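Local coordinates for protein aminotransferase (Psychrobacter arcticus 273-4, PDB 3IF2) that probably transfers amino groups between amino acids and keto acids, perhaps valine and pyruvate, with the aid of a pyridoxal 5'-phosphate cofactor, at residues 171-176 against 406-411; 342-347 against 424-429; 357-362 against 366-371; 415-420 against 428-433. One frame throughout, in Å; residues are numbered along the deposited sequence.

Running from the N terminus, the chain opens contact 1 at 171-176 and closes it only at 406-411, 230 residues on, which brings an outer strand of the six-stranded sheet and its lead-in against the loop leading to strand 414-418. Contact 2 opens at 342-347 inside that span but closes beyond it, at 424-429, so the two cross. Contact 3 is a short hairpin enclosed by both. Contact 4 follows contacts 1 and 3 in series and finishes on the same helix as contact 2, sharing Asp428 and Gly429. Contacts 2 and 4 bind two helices to each other and to the sheet, while strands 367-372 and 414-418, adjacent in that sheet, join contact 3 to contact 4.

Contact 1. Residues 171-176 against 406-411; sequences VLPHID and SDYQHA
Tyr408 has its CG anti to the backbone nitrogen (chi1 -176°) and His410 makes the same choice, which carries both rings away from their loop and onto Leu172, Pro173 and Ile175. Ile175 belongs to strand 174-180, an outer strand within this chain of the six-stranded mixed sheet, and Leu172 lies in the lead-in to it. No hydrogen bond spans the two segments; the 187 Å² they bury comes from CH-pi and van der Waals contacts. Leu172 comes at Tyr408 from the opposite direction: its CD1 lies 3.7 Å from Tyr408 CZ and 29° off the ring normal, an off-centre CH-pi contact, while CD2 approaches Tyr408 CE2 at 4.0 Å. Pro173 CD stands 3.6 Å from Tyr408 OH. Replacing the tyrosine by a serine would remove the ring, and Leu172 CD1 and Pro173 CD would probably be left facing a gap at the surface. The other ring is tethered at its polar end, where His410 NE2 is hydrogen-bonded to Tyr189 OH of strand 183-190, a bond that should limit its rotation. Over one face of that imidazole sits the methyl Ile175 CD1, 26° off the normal and 3.6 Å from His410 CE1.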
loop_
_atom_site.group_PDB
_atom_site.type_symbol
_atom_site.label_atom_id
_atom_site.label_comp_id
_atom_site.label_asym_id
_atom_site.label_seq_id
_atom_site.Cartn_x
_atom_site.Cartn_y
_atom_site.Cartn_z
ATOM N N VAL A 171 8.779 -25.019 -11.891
ATOM C CA VAL A 171 8.795 -26.433 -12.285
ATOM C C VAL A 171 7.560 -26.684 -13.154
ATOM O O VAL A 171 6.446 -26.286 -12.784
ATOM C CB VAL A 171 8.815 -27.378 -11.070
ATOM C CG1 VAL A 171 8.819 -28.857 -11.530
ATOM C CG2 VAL A 171 10.025 -27.076 -10.209
ATOM N N LEU A 172 7.761 -27.311 -14.314
ATOM C CA LEU A 172 6.657 -27.606 -15.234
ATOM C C LEU A 172 5.779 -28.738 -14.687
ATOM O O LEU A 172 6.259 -29.590 -13.931
ATOM C CB LEU A 172 7.164 -27.960 -16.632
ATOM C CG LEU A 172 8.031 -26.909 -17.354
ATOM C CD1 LEU A 172 7.945 -27.164 -18.841
ATOM C CD2 LEU A 172 7.619 -25.469 -17.091
ATOM N N PRO A 173 4.491 -28.759 -15.078
ATOM C CA PRO A 173 3.604 -29.781 -14.534
ATOM C C PRO A 173 3.489 -31.087 -15.316
ATOM O O PRO A 173 3.818 -31.116 -16.512
ATOM C CB PRO A 173 2.241 -29.095 -14.651
ATOM C CG PRO A 173 2.346 -28.332 -15.951
ATOM C CD PRO A 173 3.779 -27.874 -16.031
ATOM N N HIS A 174 3.093 -32.149 -14.598
ATOM C CA HIS A 174 2.683 -33.412 -15.213
ATOM C C HIS A 174 1.174 -33.192 -15.407
ATOM O O HIS A 174 0.552 -32.451 -14.646
ATOM C CB HIS A 174 2.961 -34.662 -14.342
ATOM C CG HIS A 174 4.376 -35.171 -14.408
ATOM N ND1 HIS A 174 4.969 -35.850 -13.362
ATOM C CD2 HIS A 174 5.313 -35.099 -15.386
ATOM C CE1 HIS A 174 6.198 -36.191 -13.701
ATOM N NE2 HIS A 174 6.438 -35.732 -14.917
ATOM N N ILE A 175 0.596 -33.788 -16.439
ATOM C CA ILE A 175 -0.839 -33.662 -16.731
ATOM C C ILE A 175 -1.464 -35.056 -16.721
ATOM O O ILE A 175 -0.928 -35.955 -17.382
ATOM C CB ILE A 175 -1.081 -33.030 -18.131
ATOM C CG1 ILE A 175 -0.474 -31.619 -18.217
ATOM C CG2 ILE A 175 -2.576 -32.993 -18.454
ATOM C CD1 ILE A 175 -0.471 -31.002 -19.631
ATOM N N ASP A 176 -2.527 -35.248 -15.922
ATOM C CA ASP A 176 -3.288 -36.505 -15.883
ATOM C C ASP A 176 -4.750 -36.214 -16.255
ATOM O O ASP A 176 -5.311 -35.192 -15.809
ATOM C CB ASP A 176 -3.140 -37.188 -14.516
ATOM C CG ASP A 176 -1.758 -37.835 -14.334
ATOM O OD1 ASP A 176 -1.305 -38.579 -15.243
ATOM O OD2 ASP A 176 -1.129 -37.614 -13.275
ATOM N N SER A 406 8.795 -19.060 -25.103
ATOM C CA SER A 406 8.909 -18.868 -26.562
ATOM C C SER A 406 8.752 -20.141 -27.395
ATOM O O SER A 406 8.201 -20.058 -28.495
ATOM C CB SER A 406 10.193 -18.118 -26.961
ATOM O OG SER A 406 11.329 -18.728 -26.411
ATOM N N ASP A 407 9.205 -21.292 -26.871
ATOM C CA ASP A 407 9.030 -22.605 -27.548
ATOM C C ASP A 407 8.389 -23.636 -26.591
ATOM O O ASP A 407 8.857 -24.760 -26.455
ATOM C CB ASP A 407 10.368 -23.102 -28.146
ATOM C CG ASP A 407 10.207 -24.331 -29.051
ATOM O OD1 ASP A 407 9.171 -24.485 -29.720
ATOM O OD2 ASP A 407 11.129 -25.158 -29.082
ATOM N N TYR A 408 7.312 -23.216 -25.927
ATOM C CA TYR A 408 6.556 -24.053 -24.985
ATOM C C TYR A 408 5.140 -24.152 -25.543
ATOM O O TYR A 408 4.340 -23.243 -25.332
ATOM C CB TYR A 408 6.612 -23.439 -23.564
ATOM C CG TYR A 408 5.960 -24.234 -22.423
ATOM C CD1 TYR A 408 5.622 -25.596 -22.554
ATOM C CD2 TYR A 408 5.787 -23.655 -21.164
ATOM C CE1 TYR A 408 5.070 -26.329 -21.498
ATOM C CE2 TYR A 408 5.218 -24.395 -20.092
ATOM C CZ TYR A 408 4.864 -25.734 -20.283
ATOM O OH TYR A 408 4.330 -26.489 -19.266
ATOM N N GLN A 409 4.860 -25.239 -26.280
ATOM C CA GLN A 409 3.562 -25.464 -26.942
ATOM C C GLN A 409 2.379 -25.280 -25.994
ATOM O O GLN A 409 1.486 -24.488 -26.270
ATOM C CB GLN A 409 3.509 -26.864 -27.590
ATOM C CG GLN A 409 2.182 -27.253 -28.277
ATOM C CD GLN A 409 2.183 -28.657 -28.893
ATOM O OE1 GLN A 409 3.226 -29.183 -29.268
ATOM N NE2 GLN A 409 0.989 -29.252 -29.024
ATOM N N HIS A 410 2.413 -25.989 -24.873
ATOM C CA HIS A 410 1.332 -25.945 -23.897
ATOM C C HIS A 410 1.014 -24.522 -23.396
ATOM O O HIS A 410 -0.160 -24.188 -23.229
ATOM C CB HIS A 410 1.616 -26.883 -22.724
ATOM C CG HIS A 410 0.436 -27.089 -21.820
ATOM N ND1 HIS A 410 -0.642 -27.870 -22.174
ATOM C CD2 HIS A 410 0.174 -26.623 -20.576
ATOM C CE1 HIS A 410 -1.518 -27.873 -21.188
ATOM N NE2 HIS A 410 -1.044 -27.131 -20.206
ATOM N N ALA A 411 2.047 -23.694 -23.205
ATOM C CA ALA A 411 1.879 -22.289 -22.795
ATOM C C ALA A 411 1.206 -21.394 -23.861
ATOM O O ALA A 411 0.818 -20.269 -23.543
ATOM C CB ALA A 411 3.230 -21.674 -22.343
#

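Contact 2. Residues 342-347 against 424-429; sequences TLAVKL and QTLIDG
Leu347 and Ile427 make the closest side-chain contact between segments 342-347 and 424-429, which lie on helices 324-351 and 423-441 and run nearly parallel here: the segment axes approach to 10.2 Å with their directions 19° apart. Contact is made chiefly between apolar side chains. Leu347 CG lies opposite the carbonyl carbon (chi1 -62°), and CD1 is the branch that reaches across, 3.9 Å from Ile427 CG1. One helical turn earlier the CA atoms come nearest, 6.8 Å from Ala344 CA to Leu426 CA, consistent with the small alanine side chain, whose CB meets Leu426 CD2 at a looser 4.4 Å. Ala344 and Leu426 both also touch Ile419, and Ala344 rests on Leu368, so this end of the interface faces the strand layer. Polar links do not cross the interface; a weak bond from Gln424 NE2 to Asp428 OD1 runs along the second helix alone. A second kind of contact is with the backbone: Leu347 CD1 lies 4.1 Å from Leu426 O and 3.9 Å from Ile427 CA.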
loop_
_atom_site.group_PDB
_atom_site.type_symbol
_atom_site.label_atom_id
_atom_site.label_comp_id
_atom_site.label_asym_id
_atom_site.label_seq_id
_atom_site.Cartn_x
_atom_site.Cartn_y
_atom_site.Cartn_z
ATOM N N THR A 342 -20.392 -24.706 -13.197
ATOM C CA THR A 342 -21.235 -25.754 -13.784
ATOM C C THR A 342 -21.954 -25.275 -15.043
ATOM O O THR A 342 -21.958 -25.966 -16.074
ATOM C CB THR A 342 -22.271 -26.275 -12.756
ATOM O OG1 THR A 342 -21.562 -26.733 -11.598
ATOM C CG2 THR A 342 -23.164 -27.417 -13.327
ATOM N N LEU A 343 -22.563 -24.102 -14.940
ATOM C CA LEU A 343 -23.228 -23.425 -16.059
ATOM C C LEU A 343 -22.248 -23.180 -17.209
ATOM O O LEU A 343 -22.581 -23.436 -18.357
ATOM C CB LEU A 343 -23.788 -22.081 -15.587
ATOM C CG LEU A 343 -24.465 -21.118 -16.559
ATOM C CD1 LEU A 343 -25.725 -21.787 -17.236
ATOM C CD2 LEU A 343 -24.793 -19.817 -15.787
ATOM N N ALA A 344 -21.050 -22.683 -16.882
ATOM C CA ALA A 344 -20.005 -22.415 -17.873
ATOM C C ALA A 344 -19.564 -23.698 -18.595
ATOM O O ALA A 344 -19.456 -23.690 -19.820
ATOM C CB ALA A 344 -18.801 -21.697 -17.223
ATOM N N VAL A 345 -19.339 -24.788 -17.849
ATOM C CA VAL A 345 -18.951 -26.099 -18.440
ATOM C C VAL A 345 -20.020 -26.617 -19.423
ATOM O O VAL A 345 -19.674 -27.094 -20.510
ATOM C CB VAL A 345 -18.665 -27.198 -17.356
ATOM C CG1 VAL A 345 -18.454 -28.590 -17.995
ATOM C CG2 VAL A 345 -17.481 -26.823 -16.489
ATOM N N LYS A 346 -21.295 -26.526 -19.011
ATOM C CA LYS A 346 -22.470 -26.916 -19.822
ATOM C C LYS A 346 -22.367 -26.193 -21.164
ATOM O O LYS A 346 -22.316 -26.846 -22.220
ATOM C CB LYS A 346 -23.774 -26.506 -19.077
ATOM C CG LYS A 346 -25.186 -26.725 -19.699
ATOM C CD LYS A 346 -25.890 -27.996 -19.202
ATOM C CE LYS A 346 -27.439 -27.848 -19.159
ATOM N NZ LYS A 346 -28.043 -27.381 -20.448
ATOM N N LEU A 347 -22.270 -24.858 -21.094
ATOM C CA LEU A 347 -22.189 -23.991 -22.281
ATOM C C LEU A 347 -20.968 -24.276 -23.166
ATOM O O LEU A 347 -21.106 -24.297 -24.389
ATOM C CB LEU A 347 -22.233 -22.511 -21.895
ATOM C CG LEU A 347 -23.489 -21.974 -21.197
ATOM C CD1 LEU A 347 -23.187 -20.526 -20.752
ATOM C CD2 LEU A 347 -24.760 -22.068 -22.038
ATOM N N GLN A 424 -25.528 -13.713 -18.609
ATOM C CA GLN A 424 -25.619 -13.279 -20.011
ATOM C C GLN A 424 -24.239 -13.032 -20.655
ATOM O O GLN A 424 -24.078 -13.292 -21.852
ATOM C CB GLN A 424 -26.565 -12.073 -20.188
ATOM C CG GLN A 424 -26.994 -11.781 -21.658
ATOM C CD GLN A 424 -27.687 -12.982 -22.371
ATOM O OE1 GLN A 424 -28.423 -13.757 -21.747
ATOM N NE2 GLN A 424 -27.439 -13.126 -23.674
ATOM N N THR A 425 -23.262 -12.556 -19.872
ATOM C CA THR A 425 -21.900 -12.354 -20.367
ATOM C C THR A 425 -21.275 -13.722 -20.726
ATOM O O THR A 425 -20.669 -13.848 -21.774
ATOM C CB THR A 425 -21.008 -11.540 -19.378
ATOM O OG1 THR A 425 -21.618 -10.275 -19.100
ATOM C CG2 THR A 425 -19.619 -11.292 -19.959
ATOM N N LEU A 426 -21.457 -14.729 -19.866
ATOM C CA LEU A 426 -20.947 -16.089 -20.116
ATOM C C LEU A 426 -21.582 -16.761 -21.345
ATOM O O LEU A 426 -20.871 -17.451 -22.085
ATOM C CB LEU A 426 -21.097 -16.999 -18.880
ATOM C CG LEU A 426 -20.144 -16.824 -17.681
ATOM C CD1 LEU A 426 -20.760 -17.464 -16.421
ATOM C CD2 LEU A 426 -18.731 -17.383 -17.958
ATOM N N ILE A 427 -22.886 -16.559 -21.558
ATOM C CA ILE A 427 -23.596 -17.127 -22.719
ATOM C C ILE A 427 -23.070 -16.514 -24.046
ATOM O O ILE A 427 -22.719 -17.245 -24.985
ATOM C CB ILE A 427 -25.170 -16.914 -22.636
ATOM C CG1 ILE A 427 -25.793 -17.643 -21.430
ATOM C CG2 ILE A 427 -25.876 -17.389 -23.920
ATOM C CD1 ILE A 427 -27.260 -17.236 -21.166
ATOM N N ASP A 428 -23.048 -15.179 -24.091
ATOM C CA ASP A 428 -22.579 -14.411 -25.252
ATOM C C ASP A 428 -21.101 -14.671 -25.578
ATOM O O ASP A 428 -20.750 -14.910 -26.734
ATOM C CB ASP A 428 -22.774 -12.896 -25.024
ATOM C CG ASP A 428 -24.240 -12.475 -24.917
ATOM O OD1 ASP A 428 -25.166 -13.296 -25.122
ATOM O OD2 ASP A 428 -24.455 -11.283 -24.623
ATOM N N GLY A 429 -20.256 -14.611 -24.544
ATOM C CA GLY A 429 -18.813 -14.808 -24.650
ATOM C C GLY A 429 -18.439 -16.186 -25.140
ATOM O O GLY A 429 -17.665 -16.307 -26.081
#

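Contact 3. Residues 357-362 against 366-371; sequences LMIHKP and IFLWLW
Leu368 fits its CD2 methyl into a notch between Pro362 and Ile359, 3.8 Å from Pro362 CB and 4.1 Å from Ile359 CG2, on the apolar face of a beta hairpin. Further along that face Leu357, crossing Leu370 at a slant, lays its CD1 methyl 3.7 Å from Leu370 CB. The other face is bulkier. There Met358, a selenomethionine, lies alongside Trp371, its CB 3.8 Å from Trp371 CE3, and bends at chi2 and chi3 so that the selenium end leads away from the indole. His360 CB lies at the edge of the Trp369 indole, near its plane, 4.1 Å from Trp369 CD1. Between the two faces the backbones pair antiparallel: Met358 and Trp371 exchange two backbone bonds, each 2.8 Å between N of one and O of the other, and His360 N donates to Trp369 O nearly in line with the carbonyl. Past this last bond the strands part, and a water takes over, donating to His360 O and accepting from Trp369 N. Trp369 NE1 is bonded to Tyr189 OH and Trp371 NE1 to Glu413 OE1. The hairpin occupies the middle of the sheet: Ile359 pairs with strand 183-190, Leu368 pairs with Met417 of strand 414-418, and helix 324-351 packs Ala344 on Leu368 and Leu348 on Leu357 and Leu370.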
loop_
_atom_site.group_PDB
_atom_site.type_symbol
_atom_site.label_atom_id
_atom_site.label_comp_id
_atom_site.label_asym_id
_atom_site.label_seq_id
_atom_site.Cartn_x
_atom_site.Cartn_y
_atom_site.Cartn_z
ATOM N N LEU A 357 -11.285 -29.532 -27.019
ATOM C CA LEU A 357 -11.295 -28.729 -25.803
ATOM C C LEU A 357 -11.125 -29.670 -24.646
ATOM O O LEU A 357 -11.806 -30.688 -24.578
ATOM C CB LEU A 357 -12.629 -27.980 -25.593
ATOM C CG LEU A 357 -12.833 -27.139 -24.305
ATOM C CD1 LEU A 357 -11.822 -26.004 -24.209
ATOM C CD2 LEU A 357 -14.263 -26.588 -24.200
HETATM N N MSE A 358 -10.166 -29.338 -23.787
HETATM C CA MSE A 358 -9.994 -29.953 -22.477
HETATM C C MSE A 358 -10.245 -28.776 -21.511
HETATM O O MSE A 358 -9.911 -27.625 -21.826
HETATM C CB MSE A 358 -8.589 -30.519 -22.293
HETATM C CG MSE A 358 -8.191 -31.592 -23.288
HETATM SE SE MSE A 358 -9.097 -33.280 -22.968
HETATM C CE MSE A 358 -8.131 -33.893 -21.393
ATOM N N ILE A 359 -10.868 -29.068 -20.371
ATOM C CA ILE A 359 -11.158 -28.096 -19.322
ATOM C C ILE A 359 -10.464 -28.600 -18.062
ATOM O O ILE A 359 -10.539 -29.772 -17.768
ATOM C CB ILE A 359 -12.685 -27.975 -19.093
ATOM C CG1 ILE A 359 -13.366 -27.444 -20.364
ATOM C CG2 ILE A 359 -13.011 -27.049 -17.903
ATOM C CD1 ILE A 359 -14.886 -27.398 -20.289
ATOM N N HIS A 360 -9.766 -27.739 -17.328
ATOM C CA HIS A 360 -9.115 -28.186 -16.097
ATOM C C HIS A 360 -10.236 -28.462 -15.100
ATOM O O HIS A 360 -11.229 -27.721 -15.095
ATOM C CB HIS A 360 -8.148 -27.136 -15.553
ATOM C CG HIS A 360 -7.264 -27.639 -14.454
ATOM N ND1 HIS A 360 -7.722 -27.860 -13.178
ATOM C CD2 HIS A 360 -5.941 -27.934 -14.434
ATOM C CE1 HIS A 360 -6.727 -28.285 -12.421
ATOM N NE2 HIS A 360 -5.634 -28.331 -13.156
ATOM N N LYS A 361 -10.107 -29.543 -14.318
ATOM C CA LYS A 361 -11.110 -29.876 -13.309
ATOM C C LYS A 361 -11.231 -28.649 -12.381
ATOM O O LYS A 361 -10.235 -28.267 -11.767
ATOM C CB LYS A 361 -10.806 -31.190 -12.530
ATOM C CG LYS A 361 -11.586 -31.333 -11.183
ATOM C CD LYS A 361 -11.625 -32.708 -10.467
ATOM C CE LYS A 361 -13.051 -33.252 -10.446
ATOM N NZ LYS A 361 -13.261 -34.504 -9.658
ATOM N N PRO A 362 -12.440 -28.033 -12.292
ATOM C CA PRO A 362 -12.605 -26.829 -11.479
ATOM C C PRO A 362 -12.718 -27.173 -10.013
ATOM O O PRO A 362 -13.800 -27.405 -9.529
ATOM C CB PRO A 362 -13.895 -26.212 -12.037
ATOM C CG PRO A 362 -14.701 -27.401 -12.478
ATOM C CD PRO A 362 -13.737 -28.501 -12.831
ATOM N N ILE A 366 -12.235 -18.757 -9.123
ATOM C CA ILE A 366 -13.347 -18.175 -9.881
ATOM C C ILE A 366 -13.133 -18.149 -11.392
ATOM O O ILE A 366 -13.688 -17.289 -12.093
ATOM C CB ILE A 366 -13.623 -16.731 -9.310
ATOM C CG1 ILE A 366 -12.455 -15.750 -9.572
ATOM C CG2 ILE A 366 -13.889 -16.813 -7.782
ATOM C CD1 ILE A 366 -12.726 -14.292 -9.133
ATOM N N PHE A 367 -12.355 -19.107 -11.889
ATOM C CA PHE A 367 -11.981 -19.194 -13.304
ATOM C C PHE A 367 -12.104 -20.596 -13.853
ATOM O O PHE A 367 -11.992 -21.560 -13.097
ATOM C CB PHE A 367 -10.499 -18.831 -13.500
ATOM C CG PHE A 367 -10.076 -17.574 -12.816
ATOM C CD1 PHE A 367 -10.382 -16.325 -13.363
ATOM C CD2 PHE A 367 -9.360 -17.628 -11.619
ATOM C CE1 PHE A 367 -9.991 -15.139 -12.717
ATOM C CE2 PHE A 367 -8.959 -16.440 -10.966
ATOM C CZ PHE A 367 -9.273 -15.199 -11.522
ATOM N N LEU A 368 -12.341 -20.689 -15.163
ATOM C CA LEU A 368 -12.193 -21.956 -15.912
ATOM C C LEU A 368 -10.919 -21.796 -16.810
ATOM O O LEU A 368 -10.685 -20.732 -17.430
ATOM C CB LEU A 368 -13.446 -22.346 -16.719
ATOM C CG LEU A 368 -14.629 -22.920 -15.908
ATOM C CD1 LEU A 368 -15.834 -23.091 -16.789
ATOM C CD2 LEU A 368 -14.301 -24.232 -15.238
ATOM N N TRP A 369 -10.105 -22.844 -16.840
ATOM C CA TRP A 369 -8.856 -22.894 -17.609
ATOM C C TRP A 369 -9.092 -23.876 -18.751
ATOM O O TRP A 369 -9.226 -25.076 -18.503
ATOM C CB TRP A 369 -7.738 -23.340 -16.680
ATOM C CG TRP A 369 -6.349 -23.423 -17.239
ATOM C CD1 TRP A 369 -5.626 -24.558 -17.468
ATOM C CD2 TRP A 369 -5.498 -22.335 -17.583
ATOM N NE1 TRP A 369 -4.393 -24.244 -17.940
ATOM C CE2 TRP A 369 -4.285 -22.886 -18.033
ATOM C CE3 TRP A 369 -5.647 -20.940 -17.572
ATOM C CZ2 TRP A 369 -3.214 -22.096 -18.452
ATOM C CZ3 TRP A 369 -4.576 -20.147 -18.002
ATOM C CH2 TRP A 369 -3.377 -20.734 -18.434
ATOM N N LEU A 370 -9.166 -23.336 -19.974
ATOM C CA LEU A 370 -9.494 -24.080 -21.192
ATOM C C LEU A 370 -8.229 -24.381 -21.981
ATOM O O LEU A 370 -7.433 -23.468 -22.198
ATOM C CB LEU A 370 -10.459 -23.266 -22.079
ATOM C CG LEU A 370 -11.952 -23.164 -21.698
ATOM C CD1 LEU A 370 -12.179 -22.932 -20.233
ATOM C CD2 LEU A 370 -12.639 -22.071 -22.511
ATOM N N TRP A 371 -8.063 -25.651 -22.390
ATOM C CA TRP A 371 -6.917 -26.134 -23.197
ATOM C C TRP A 371 -7.396 -26.643 -24.571
ATOM O O TRP A 371 -8.073 -27.658 -24.656
ATOM C CB TRP A 371 -6.157 -27.218 -22.421
ATOM C CG TRP A 371 -5.024 -27.924 -23.154
ATOM C CD1 TRP A 371 -4.235 -27.419 -24.163
ATOM C CD2 TRP A 371 -4.485 -29.212 -22.845
ATOM N NE1 TRP A 371 -3.288 -28.345 -24.548
ATOM C CE2 TRP A 371 -3.408 -29.450 -23.749
ATOM C CE3 TRP A 371 -4.811 -30.202 -21.903
ATOM C CZ2 TRP A 371 -2.660 -30.642 -23.737
ATOM C CZ3 TRP A 371 -4.063 -31.404 -21.895
ATOM C CH2 TRP A 371 -3.003 -31.608 -22.815
HETATM O O HOH W 1 -10.764 -24.853 -14.686
#

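Contact 4. Residues 415-420 against 428-433; sequences IRMSIA and DGIKVI
Met417 meets the helix with the end of its side chain, chiefly the selenium that replaces sulfur in this selenomethionine. SE lies 3.9 Å from Ile430 CG1 and 4.1 Å from Ile430 CD1, with Ile433 CD1 looser, 4.4 Å from the same SE. The reach follows from the torsions: chi1 (-174°) and chi2 are both extended, so the chain runs straight out from the strand before bending at chi3, and Met417 meets Ile430 at about a right angle. This length spans a wide gap, since Met417 CA and Ile430 CA stay 9.5 Å apart. Ile430 and Ile433, three residues apart, lie on the same side of their helix. Where the strand gives out, Ser418 OG accepts a hydrogen bond from Ala420 N at 3.2 Å (angle 151°), an ST turn leading toward helix 423-441. The neighbouring Arg416 side chain leaves by the other face of the strand, where NH1 is bonded to OD1 of the pyridoxal-phosphate-binding Asn217. Leu348 of helix 324-351 touches both Met417 and Ile430. A helix laid on a sheet across apolar side chains is consistent with the smaller alpha/beta domain of fold type I pyridoxal-phosphate enzymes, which include class I and II aminotransferases.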
loop_
_atom_site.group_PDB
_atom_site.type_symbol
_atom_site.label_atom_id
_atom_site.label_comp_id
_atom_site.label_asym_id
_atom_site.label_seq_id
_atom_site.Cartn_x
_atom_site.Cartn_y
_atom_site.Cartn_z
ATOM N N ILE A 415 -6.433 -20.737 -22.316
ATOM C CA ILE A 415 -6.989 -19.432 -21.933
ATOM C C ILE A 415 -7.606 -19.495 -20.528
ATOM O O ILE A 415 -8.048 -20.563 -20.099
ATOM C CB ILE A 415 -7.996 -18.826 -22.988
ATOM C CG1 ILE A 415 -9.346 -19.567 -23.036
ATOM C CG2 ILE A 415 -7.339 -18.739 -24.401
ATOM C CD1 ILE A 415 -10.306 -19.011 -24.113
ATOM N N ARG A 416 -7.566 -18.371 -19.805
ATOM C CA ARG A 416 -8.266 -18.227 -18.515
ATOM C C ARG A 416 -9.565 -17.448 -18.802
ATOM O O ARG A 416 -9.542 -16.429 -19.527
ATOM C CB ARG A 416 -7.435 -17.482 -17.470
ATOM C CG ARG A 416 -7.994 -17.589 -16.070
ATOM C CD ARG A 416 -7.342 -16.583 -15.138
ATOM N NE ARG A 416 -7.729 -15.210 -15.420
ATOM C CZ ARG A 416 -7.230 -14.134 -14.809
ATOM N NH1 ARG A 416 -6.313 -14.233 -13.842
ATOM N NH2 ARG A 416 -7.675 -12.935 -15.160
HETATM N N MSE A 417 -10.671 -17.942 -18.240
HETATM C CA MSE A 417 -12.015 -17.362 -18.400
HETATM C C MSE A 417 -12.633 -17.148 -17.028
HETATM O O MSE A 417 -12.648 -18.071 -16.229
HETATM C CB MSE A 417 -12.884 -18.342 -19.181
HETATM C CG MSE A 417 -14.260 -17.812 -19.534
HETATM SE SE MSE A 417 -15.304 -19.116 -20.490
HETATM C CE MSE A 417 -15.478 -20.356 -19.039
ATOM N N SER A 418 -13.145 -15.953 -16.755
ATOM C CA SER A 418 -13.769 -15.683 -15.455
ATOM C C SER A 418 -15.216 -16.199 -15.402
ATOM O O SER A 418 -16.036 -15.840 -16.250
ATOM C CB SER A 418 -13.758 -14.194 -15.106
ATOM O OG SER A 418 -14.391 -14.001 -13.820
ATOM N N ILE A 419 -15.510 -17.055 -14.422
ATOM C CA ILE A 419 -16.892 -17.505 -14.172
ATOM C C ILE A 419 -17.599 -16.641 -13.097
ATOM O O ILE A 419 -18.682 -16.997 -12.681
ATOM C CB ILE A 419 -17.038 -19.066 -13.987
ATOM C CG1 ILE A 419 -16.196 -19.646 -12.829
ATOM C CG2 ILE A 419 -16.709 -19.757 -15.330
ATOM C CD1 ILE A 419 -16.602 -19.174 -11.446
ATOM N N ALA A 420 -16.979 -15.531 -12.657
ATOM C CA ALA A 420 -17.617 -14.544 -11.773
ATOM C C ALA A 420 -18.579 -13.634 -12.550
ATOM O O ALA A 420 -19.427 -13.003 -11.940
ATOM C CB ALA A 420 -16.574 -13.680 -11.078
ATOM N N ASP A 428 -23.048 -15.179 -24.091
ATOM C CA ASP A 428 -22.579 -14.411 -25.252
ATOM C C ASP A 428 -21.101 -14.671 -25.578
ATOM O O ASP A 428 -20.750 -14.910 -26.734
ATOM C CB ASP A 428 -22.774 -12.896 -25.024
ATOM C CG ASP A 428 -24.240 -12.475 -24.917
ATOM O OD1 ASP A 428 -25.166 -13.296 -25.122
ATOM O OD2 ASP A 428 -24.455 -11.283 -24.623
ATOM N N GLY A 429 -20.256 -14.611 -24.544
ATOM C CA GLY A 429 -18.813 -14.808 -24.650
ATOM C C GLY A 429 -18.439 -16.186 -25.140
ATOM O O GLY A 429 -17.665 -16.307 -26.081
ATOM N N ILE A 430 -19.009 -17.215 -24.510
ATOM C CA ILE A 430 -18.763 -18.608 -24.906
ATOM C C ILE A 430 -19.282 -18.872 -26.334
ATOM O O ILE A 430 -18.634 -19.615 -27.077
ATOM C CB ILE A 430 -19.320 -19.612 -23.877
ATOM C CG1 ILE A 430 -18.527 -19.510 -22.582
ATOM C CG2 ILE A 430 -19.232 -21.055 -24.382
ATOM C CD1 ILE A 430 -19.150 -20.260 -21.453
ATOM N N LYS A 431 -20.408 -18.253 -26.721
ATOM C CA LYS A 431 -20.937 -18.370 -28.101
ATOM C C LYS A 431 -19.872 -17.919 -29.127
ATOM O O LYS A 431 -19.607 -18.644 -30.082
ATOM C CB LYS A 431 -22.246 -17.563 -28.286
ATOM C CG LYS A 431 -22.982 -17.738 -29.643
ATOM C CD LYS A 431 -24.192 -16.785 -29.722
ATOM C CE LYS A 431 -25.009 -16.930 -31.000
ATOM N NZ LYS A 431 -24.195 -16.681 -32.230
ATOM N N VAL A 432 -19.253 -16.756 -28.879
ATOM C CA VAL A 432 -18.204 -16.184 -29.753
ATOM C C VAL A 432 -16.932 -17.039 -29.697
ATOM O O VAL A 432 -16.345 -17.317 -30.742
ATOM C CB VAL A 432 -17.876 -14.686 -29.408
ATOM C CG1 VAL A 432 -16.801 -14.119 -30.349
ATOM C CG2 VAL A 432 -19.136 -13.828 -29.488
ATOM N N ILE A 433 -16.520 -17.447 -28.494
ATOM C CA ILE A 433 -15.378 -18.370 -28.313
ATOM C C ILE A 433 -15.599 -19.656 -29.110
ATOM O O ILE A 433 -14.679 -20.137 -29.765
ATOM C CB ILE A 433 -15.126 -18.730 -26.827
ATOM C CG1 ILE A 433 -14.564 -17.518 -26.061
ATOM C CG2 ILE A 433 -14.136 -19.905 -26.694
ATOM C CD1 ILE A 433 -14.585 -17.663 -24.548
#